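Local coordinates for protein succinyl-CoA ligase (ADP-forming) subunit alpha (Methanosaeta concilii, PDB 6HXI) that binds coenzyme A and unites, in one chain, a CoA-ligase-type region with a citrate-synthase-like helical region, assembling with further copies and a citrate lyase chain, at residues Gly476-Lys479 / Lys480-Ile483; Tyr521-Gln524 / Val525-Leu528; Leu444-Gly447 / Pro448-Gly452. One frame throughout, in Å; residues are numbered along the deposited sequence.

In the fold
Following the chain from its N terminus, two mixed sheets come first, and all three contacts lie in the later, largely helical part. Contact 3 (444-452) shapes the loop between helices 435-443 and 453-466. Contact 1 (476-483) ends helix 471-480 and turns the chain into the loop that leads to helix 500-512, and contact 2 (521-528) is an internal turn of helix 517-530. They follow in series, each between adjoining segments, and none nests or crosses. The centres of contacts 1 and 2 are about 16 Å apart; that of contact 3 lies about 23 and 25 Å from them. Contacts 1 and 3 both reach the second subunit.

Contact 1. Residues Gly476-Lys479 / Lys480-Ile483; sequences GEMK and KKGI. With COA (coenzyme A), chain G.
Glu477 turns its CG anti to its own backbone N (chi1 175°) and then runs on extended, whereas Lys481, one helical turn later, bends at both chi2 and chi3; together these torsions bring carboxylate and ammonium groups into contact. Lys481 NZ forms a salt bridge with Glu477 OE1 at 2.8 Å, approaching from above the carboxylate plane, 38° out of it. The aliphatic parts also touch: Lys481 CD passes 3.8 Å from Glu477 CG, where the two chains cross. The helix ends at this turn. Lys480 N and Lys481 N still make the regular bonds to Gly476 O and Glu477 O, but Gly482 takes a positive phi of 70° and the chain closes in a Schellman motif. Two bonds lead back into the last turn: Ile483 N reaches Met478 O at 2.9 Å, and Gly482 N bonds Lys479 O at 3.1 Å. An apolar touch accompanies the closure, the bent Met478 bringing CE to 3.8 Å from Ile483 CG2. Met478 is buried and also packs on Ile485 and Pro486. Lys479 stretches the other way, out to the coenzyme A in the model. Its NZ donates to phosphate oxygen O8A at 2.8 Å, and its CE lies 3.3 Å from that same atom. Ser92 OG of the second subunit bonds both Lys479 NZ and the coenzyme A, while Lys532 of the same chain binds the ligand as well. The chemistry thus divides the helix end in two: the Glu477-Lys481 pair probably offsets charge along one side, and the ammonium group of Lys479 faces a phosphate, whose negative charge probably favours the protonated lysine and helps hold coenzyme A between two subunits.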
loop_
_atom_site.group_PDB
_atom_site.type_symbol
_atom_site.label_atom_id
_atom_site.label_comp_id
_atom_site.label_asym_id
_atom_site.label_seq_id
_atom_site.Cartn_x
_atom_site.Cartn_y
_atom_site.Cartn_z
ATOM N N GLY B 476 25.798 -28.257 -10.527
ATOM C CA GLY B 476 26.403 -28.049 -11.843
ATOM C C GLY B 476 25.536 -27.280 -12.829
ATOM O O GLY B 476 26.010 -26.333 -13.446
ATOM N N GLU B 477 24.254 -27.671 -12.983
ATOM C CA GLU B 477 23.290 -27.014 -13.883
ATOM C C GLU B 477 23.120 -25.511 -13.553
ATOM O O GLU B 477 23.133 -24.666 -14.455
ATOM C CB GLU B 477 21.916 -27.744 -13.828
ATOM C CG GLU B 477 20.813 -27.061 -14.626
ATOM C CD GLU B 477 19.386 -27.430 -14.276
ATOM O OE1 GLU B 477 18.639 -26.535 -13.820
ATOM O OE2 GLU B 477 18.997 -28.595 -14.518
ATOM N N MET B 478 22.946 -25.191 -12.257
ATOM C CA MET B 478 22.749 -23.823 -11.772
ATOM C C MET B 478 23.965 -22.943 -12.037
ATOM O O MET B 478 23.802 -21.776 -12.386
ATOM C CB MET B 478 22.375 -23.825 -10.295
ATOM C CG MET B 478 21.019 -24.443 -10.031
ATOM S SD MET B 478 19.620 -23.512 -10.712
ATOM C CE MET B 478 19.416 -22.244 -9.465
ATOM N N LYS B 479 25.182 -23.507 -11.861
ATOM C CA LYS B 479 26.451 -22.823 -12.121
ATOM C C LYS B 479 26.556 -22.462 -13.628
ATOM O O LYS B 479 26.960 -21.340 -13.939
ATOM C CB LYS B 479 27.631 -23.700 -11.677
ATOM C CG LYS B 479 29.002 -23.030 -11.816
ATOM C CD LYS B 479 30.119 -24.057 -11.719
ATOM C CE LYS B 479 31.403 -23.553 -12.316
ATOM N NZ LYS B 479 32.552 -24.404 -11.886
ATOM N N LYS B 480 26.156 -23.398 -14.543
ATOM C CA LYS B 480 26.188 -23.226 -16.012
ATOM C C LYS B 480 25.302 -22.089 -16.471
ATOM O O LYS B 480 25.705 -21.321 -17.344
ATOM C CB LYS B 480 25.789 -24.518 -16.736
ATOM C CG LYS B 480 26.244 -24.574 -18.202
ATOM C CD LYS B 480 26.027 -25.967 -18.817
ATOM C CE LYS B 480 26.859 -26.228 -20.053
ATOM N NZ LYS B 480 26.667 -27.613 -20.570
ATOM N N LYS B 481 24.111 -21.960 -15.852
ATOM C CA LYS B 481 23.126 -20.921 -16.142
ATOM C C LYS B 481 23.500 -19.596 -15.493
ATOM O O LYS B 481 22.839 -18.595 -15.751
ATOM C CB LYS B 481 21.731 -21.378 -15.657
ATOM C CG LYS B 481 21.130 -22.521 -16.477
ATOM C CD LYS B 481 20.243 -23.456 -15.642
ATOM C CE LYS B 481 18.774 -23.097 -15.641
ATOM N NZ LYS B 481 17.982 -23.984 -14.743
ATOM N N GLY B 482 24.528 -19.602 -14.644
ATOM C CA GLY B 482 24.978 -18.422 -13.906
ATOM C C GLY B 482 24.000 -17.971 -12.825
ATOM O O GLY B 482 23.916 -16.776 -12.518
ATOM N N ILE B 483 23.249 -18.930 -12.240
ATOM C CA ILE B 483 22.251 -18.639 -11.211
ATOM C C ILE B 483 22.716 -19.169 -9.873
ATOM O O ILE B 483 22.899 -20.386 -9.707
ATOM C CB ILE B 483 20.810 -19.201 -11.526
ATOM C CG1 ILE B 483 20.380 -19.030 -13.027
ATOM C CG2 ILE B 483 19.769 -18.601 -10.571
ATOM C CD1 ILE B 483 19.892 -17.646 -13.480
HETATM N N1A COA G . 24.800 -20.993 -4.778
HETATM C C2A COA G . 25.630 -21.836 -5.403
HETATM N N3A COA G . 26.942 -21.698 -5.641
HETATM C C4A COA G . 27.388 -20.506 -5.214
HETATM C C5A COA G . 26.650 -19.533 -4.562
HETATM C C6A COA G . 25.295 -19.823 -4.309
HETATM N N6A COA G . 24.489 -19.026 -3.609
HETATM N N7A COA G . 27.414 -18.393 -4.359
HETATM C C8A COA G . 28.577 -18.701 -4.872
HETATM N N9A COA G . 28.635 -19.961 -5.413
HETATM C C1B COA G . 29.766 -20.591 -6.093
HETATM C C2B COA G . 30.326 -19.827 -7.286
HETATM O O2B COA G . 29.551 -20.067 -8.463
HETATM C C3B COA G . 31.726 -20.444 -7.376
HETATM O O3B COA G . 31.708 -21.734 -8.025
HETATM P P3B COA G . 32.958 -22.353 -8.798
HETATM O O7A COA G . 34.113 -22.321 -7.856
HETATM O O8A COA G . 32.545 -23.725 -9.196
HETATM O O9A COA G . 33.139 -21.489 -10.060
HETATM C C4B COA G . 32.082 -20.771 -5.920
HETATM O O4B COA G . 30.842 -20.721 -5.184
HETATM C C5B COA G . 33.103 -19.863 -5.284
HETATM O O5B COA G . 32.756 -18.506 -5.626
HETATM P P1A COA G . 33.897 -17.416 -6.052
HETATM O O1A COA G . 33.435 -16.006 -6.001
HETATM O O2A COA G . 34.575 -17.780 -7.364
HETATM O O3A COA G . 34.880 -17.748 -4.840
HETATM P P2A COA G . 36.176 -17.179 -4.112
HETATM O O4A COA G . 35.776 -16.249 -3.038
HETATM O O5A COA G . 36.870 -18.393 -3.540
HETATM O O6A COA G . 37.079 -16.441 -5.237
HETATM C CBP COA G . 39.454 -16.515 -5.789
HETATM C CCP COA G . 38.072 -17.141 -6.008
HETATM C CDP COA G . 40.466 -17.277 -6.657
HETATM C CEP COA G . 39.464 -15.026 -6.186
HETATM C CAP COA G . 39.826 -16.647 -4.286
HETATM O OAP COA G . 39.563 -17.953 -3.804
HETATM C C9P COA G . 41.240 -16.240 -3.893
HETATM O O9P COA G . 41.514 -15.049 -3.730
HETATM N N8P COA G . 42.131 -17.232 -3.729
HETATM C C7P COA G . 43.540 -16.991 -3.450
HETATM C C6P COA G . 44.418 -17.463 -4.576
HETATM C C5P COA G . 45.888 -17.314 -4.257
HETATM O O5P COA G . 46.291 -17.380 -3.097
HETATM N N4P COA G . 46.696 -17.088 -5.292
HETATM C C3P COA G . 48.120 -16.816 -5.142
HETATM C C2P COA G . 48.405 -15.371 -4.782
HETATM S S1P COA G . 50.210 -15.204 -4.848
#

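Contact 2. Residues Tyr521-Gln524 / Val525-Leu528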
loop_
_atom_site.group_PDB
_atom_site.type_symbol
_atom_site.label_atom_id
_atom_site.label_comp_id
_atom_site.label_asym_id
_atom_site.label_seq_id
_atom_site.Cartn_x
_atom_site.Cartn_y
_atom_site.Cartn_z
ATOM N N TYR B 521 17.859 -34.143 0.634
ATOM C CA TYR B 521 18.422 -33.734 -0.656
ATOM C C TYR B 521 19.124 -32.376 -0.470
ATOM O O TYR B 521 20.270 -32.203 -0.886
ATOM C CB TYR B 521 17.273 -33.626 -1.697
ATOM C CG TYR B 521 17.731 -33.305 -3.113
ATOM C CD1 TYR B 521 18.079 -34.321 -4.003
ATOM C CD2 TYR B 521 17.807 -31.989 -3.565
ATOM C CE1 TYR B 521 18.502 -34.036 -5.298
ATOM C CE2 TYR B 521 18.232 -31.690 -4.862
ATOM C CZ TYR B 521 18.591 -32.718 -5.720
ATOM O OH TYR B 521 19.029 -32.435 -6.991
ATOM N N ALA B 522 18.439 -31.424 0.191
ATOM C CA ALA B 522 18.982 -30.080 0.401
ATOM C C ALA B 522 20.316 -30.094 1.109
ATOM O O ALA B 522 21.206 -29.339 0.701
ATOM C CB ALA B 522 17.995 -29.194 1.132
ATOM N N LEU B 523 20.455 -30.964 2.145
ATOM C CA LEU B 523 21.679 -31.138 2.919
ATOM C C LEU B 523 22.789 -31.781 2.077
ATOM O O LEU B 523 23.938 -31.515 2.365
ATOM C CB LEU B 523 21.457 -31.920 4.255
ATOM C CG LEU B 523 20.517 -31.270 5.306
ATOM C CD1 LEU B 523 20.238 -32.214 6.435
ATOM C CD2 LEU B 523 21.088 -29.970 5.851
ATOM N N GLN B 524 22.458 -32.610 1.053
ATOM C CA GLN B 524 23.431 -33.192 0.115
ATOM C C GLN B 524 23.955 -32.078 -0.790
ATOM O O GLN B 524 25.148 -32.054 -1.063
ATOM C CB GLN B 524 22.812 -34.315 -0.750
ATOM C CG GLN B 524 22.652 -35.654 -0.044
ATOM C CD GLN B 524 22.019 -36.692 -0.961
ATOM O OE1 GLN B 524 20.797 -36.712 -1.197
ATOM N NE2 GLN B 524 22.832 -37.586 -1.507
ATOM N N VAL B 525 23.053 -31.170 -1.279
ATOM C CA VAL B 525 23.399 -29.991 -2.105
ATOM C C VAL B 525 24.340 -29.052 -1.299
ATOM O O VAL B 525 25.346 -28.563 -1.852
ATOM C CB VAL B 525 22.156 -29.218 -2.620
ATOM C CG1 VAL B 525 22.560 -27.891 -3.256
ATOM C CG2 VAL B 525 21.327 -30.062 -3.586
ATOM N N GLU B 526 23.996 -28.817 0.005
ATOM C CA GLU B 526 24.768 -27.987 0.934
ATOM C C GLU B 526 26.204 -28.508 1.162
ATOM O O GLU B 526 27.129 -27.701 1.279
ATOM C CB GLU B 526 24.011 -27.836 2.253
ATOM C CG GLU B 526 24.563 -26.776 3.198
ATOM C CD GLU B 526 24.185 -27.005 4.649
ATOM O OE1 GLU B 526 24.073 -28.183 5.062
ATOM O OE2 GLU B 526 23.983 -26.001 5.369
ATOM N N GLU B 527 26.398 -29.841 1.203
ATOM C CA GLU B 527 27.725 -30.440 1.375
ATOM C C GLU B 527 28.597 -30.075 0.203
ATOM O O GLU B 527 29.761 -29.733 0.399
ATOM C CB GLU B 527 27.656 -31.960 1.539
ATOM C CG GLU B 527 27.223 -32.381 2.926
ATOM C CD GLU B 527 27.272 -33.878 3.145
ATOM O OE1 GLU B 527 26.242 -34.555 2.923
ATOM O OE2 GLU B 527 28.348 -34.371 3.555
ATOM N N LEU B 528 28.006 -30.057 -1.005
ATOM C CA LEU B 528 28.690 -29.650 -2.235
ATOM C C LEU B 528 29.025 -28.144 -2.280
ATOM O O LEU B 528 30.130 -27.790 -2.685
ATOM C CB LEU B 528 27.863 -30.063 -3.459
ATOM C CG LEU B 528 27.744 -31.571 -3.650
ATOM C CD1 LEU B 528 26.642 -31.884 -4.561
ATOM C CD2 LEU B 528 29.048 -32.163 -4.204
#
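Tyr521 and Val525 meet one helical turn apart, through the backbone and through their side chains. Val525 N donates to Tyr521 O at 3.0 Å, an i to i+4 bond of the alpha-helix, and Val525 CG2 comes to 3.7 Å from Tyr521 CE2, slanting against the ring. A chi1 of -176° swings the ring away from the tyrosine's own nitrogen and onto this methyl, and its hydroxyl is hydrogen-bonded to Leu469 O, in the loop before helix 471-480. The next carbonyls serve in the same i to i+4 pattern. Ala522 O accepts from Glu526 N at 2.9 Å, while Leu523 O takes the bond from Glu527 N at 3.2 Å. The bond from Leu528 N to Gln524 O is weak, at 3.5 Å. Among the carboxylates, Glu526 divides its oxygens between two kinds of neighbour. OE1 lies 3.6 Å from the methyl CD2 of Leu523, whose side chain runs alongside and points the same way, whereas OE2 accepts a hydrogen bond from Leu538 N. The backbone oxygen of Glu526 accepts in turn from Thr530 OG1. Glu527 has its CG 3.4 Å from Leu523 O, the oxygen that already accepts from Glu527 N. This turn belongs to helix 517-530. Tyr521, Ala522 and Val525 press on helix 453-466 through residues such as Phe461 and Ala464, Val525 also meets Phe474 and Val475 of helix 471-480, and Leu523 packs on Ile506 and Arg510 of helix 500-512.

Contact 3. Residues Leu444-Gly447 / Pro448-Gly452; sequences LTIG and PRFGG
Phe450 reaches back to Thr445 and Ile446, a chi1 of 175° carrying its ring to the far side of CB from the backbone nitrogen, and can be followed outward atom by atom. CB begins 3.8 Å from Thr445 O. Beyond it the ring turns one side to the earlier residues: CD2 lies 3.4 Å from Thr445 OG1, and CE2 rests 3.6 Å from Ile446 CG1. Both approaches are oblique to the ring. The threonine hydroxyl is not left to the aromatic carbons alone, since OG1 is hydrogen-bonded to Gly442 O. A bound acetate, probably from the crystallisation liquor, lies near the ring. The backbone closes the loop. Gly447 N donates to Phe450 O at 3.0 Å, and the same oxygen receives a CA-H...O contact from Ile446 CA at 3.3 Å, so two neighbouring groups converge on one carbonyl. A water adds a second tie: it donates to Thr445 O at 2.7 Å and accepts from Phe450 N at 2.9 Å, spanning the two segments beside the direct bond. Gly447 and Gly451 are bridged backbone to backbone, and Gly451 has a positive phi of 95°, a conformation that suits glycine. The loop connects helix 435-443 to helix 453-466. Against helix 571-594, the Phe450 ring meets Phe576 edge-to-face and touches Arg580, and Ile446 packs on Asn573, Phe576 and Ala577, while Thr445 touches Ser420 and Asn424 of helix 420-430. Across the subunit boundary, Lys433 of the third subunit binds Leu444 O and Ile446 O, and Arg449 NH2 bonds Ser596 O of that subunit, joining this loop to the segments beside those helices in the third subunit.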
loop_
_atom_site.group_PDB
_atom_site.type_symbol
_atom_site.label_atom_id
_atom_site.label_comp_id
_atom_site.label_asym_id
_atom_site.label_seq_id
_atom_site.Cartn_x
_atom_site.Cartn_y
_atom_site.Cartn_z
ATOM N N LEU B 444 5.317 -3.539 0.980
ATOM C CA LEU B 444 5.387 -3.419 -0.459
ATOM C C LEU B 444 6.811 -3.597 -1.004
ATOM O O LEU B 444 6.979 -3.620 -2.211
ATOM C CB LEU B 444 4.753 -2.111 -0.959
ATOM C CG LEU B 444 3.205 -2.039 -0.887
ATOM C CD1 LEU B 444 2.750 -0.633 -1.086
ATOM C CD2 LEU B 444 2.509 -3.027 -1.913
ATOM N N THR B 445 7.804 -3.869 -0.129
ATOM C CA THR B 445 9.159 -4.165 -0.605
ATOM C C THR B 445 9.302 -5.691 -0.753
ATOM O O THR B 445 10.293 -6.143 -1.319
ATOM C CB THR B 445 10.222 -3.631 0.344
ATOM O OG1 THR B 445 10.123 -4.352 1.587
ATOM C CG2 THR B 445 10.119 -2.153 0.567
ATOM N N ILE B 446 8.358 -6.461 -0.202
ATOM C CA ILE B 446 8.422 -7.928 -0.166
ATOM C C ILE B 446 8.139 -8.485 -1.536
ATOM O O ILE B 446 7.047 -8.275 -2.100
ATOM C CB ILE B 446 7.568 -8.576 0.929
ATOM C CG1 ILE B 446 8.007 -8.175 2.339
ATOM C CG2 ILE B 446 7.507 -10.133 0.762
ATOM C CD1 ILE B 446 6.917 -8.509 3.412
ATOM N N GLY B 447 9.144 -9.145 -2.083
ATOM C CA GLY B 447 9.089 -9.659 -3.441
ATOM C C GLY B 447 10.290 -10.492 -3.762
ATOM O O GLY B 447 10.804 -11.181 -2.888
ATOM N N PRO B 448 10.792 -10.428 -4.985
ATOM C CA PRO B 448 11.850 -11.366 -5.364
ATOM C C PRO B 448 13.163 -11.269 -4.608
ATOM O O PRO B 448 13.851 -12.274 -4.552
ATOM C CB PRO B 448 12.041 -11.105 -6.862
ATOM C CG PRO B 448 11.434 -9.740 -7.108
ATOM C CD PRO B 448 10.299 -9.669 -6.165
ATOM N N ARG B 449 13.530 -10.109 -4.044
ATOM C CA ARG B 449 14.834 -9.991 -3.375
ATOM C C ARG B 449 14.738 -9.885 -1.899
ATOM O O ARG B 449 15.725 -10.115 -1.238
ATOM C CB ARG B 449 15.652 -8.811 -3.917
ATOM C CG ARG B 449 15.944 -8.912 -5.392
ATOM C CD ARG B 449 16.759 -7.715 -5.851
ATOM N NE ARG B 449 16.762 -7.655 -7.301
ATOM C CZ ARG B 449 17.287 -6.680 -8.026
ATOM N NH1 ARG B 449 17.311 -6.772 -9.338
ATOM N NH2 ARG B 449 17.747 -5.583 -7.443
ATOM N N PHE B 450 13.597 -9.452 -1.378
ATOM C CA PHE B 450 13.399 -9.356 0.063
ATOM C C PHE B 450 12.220 -10.278 0.388
ATOM O O PHE B 450 11.078 -9.949 0.119
ATOM C CB PHE B 450 13.155 -7.878 0.486
ATOM C CG PHE B 450 12.829 -7.699 1.947
ATOM C CD1 PHE B 450 13.783 -7.949 2.926
ATOM C CD2 PHE B 450 11.557 -7.301 2.349
ATOM C CE1 PHE B 450 13.465 -7.820 4.288
ATOM C CE2 PHE B 450 11.233 -7.194 3.700
ATOM C CZ PHE B 450 12.176 -7.488 4.666
ATOM N N GLY B 451 12.524 -11.458 0.885
ATOM C CA GLY B 451 11.528 -12.481 1.220
ATOM C C GLY B 451 11.259 -13.529 0.155
ATOM O O GLY B 451 10.852 -14.637 0.480
ATOM N N GLY B 452 11.561 -13.211 -1.101
ATOM C CA GLY B 452 11.339 -14.062 -2.268
ATOM C C GLY B 452 12.187 -15.305 -2.416
ATOM O O GLY B 452 11.803 -16.224 -3.139
HETATM O O HOH W 1 11.679 -7.869 -2.922
#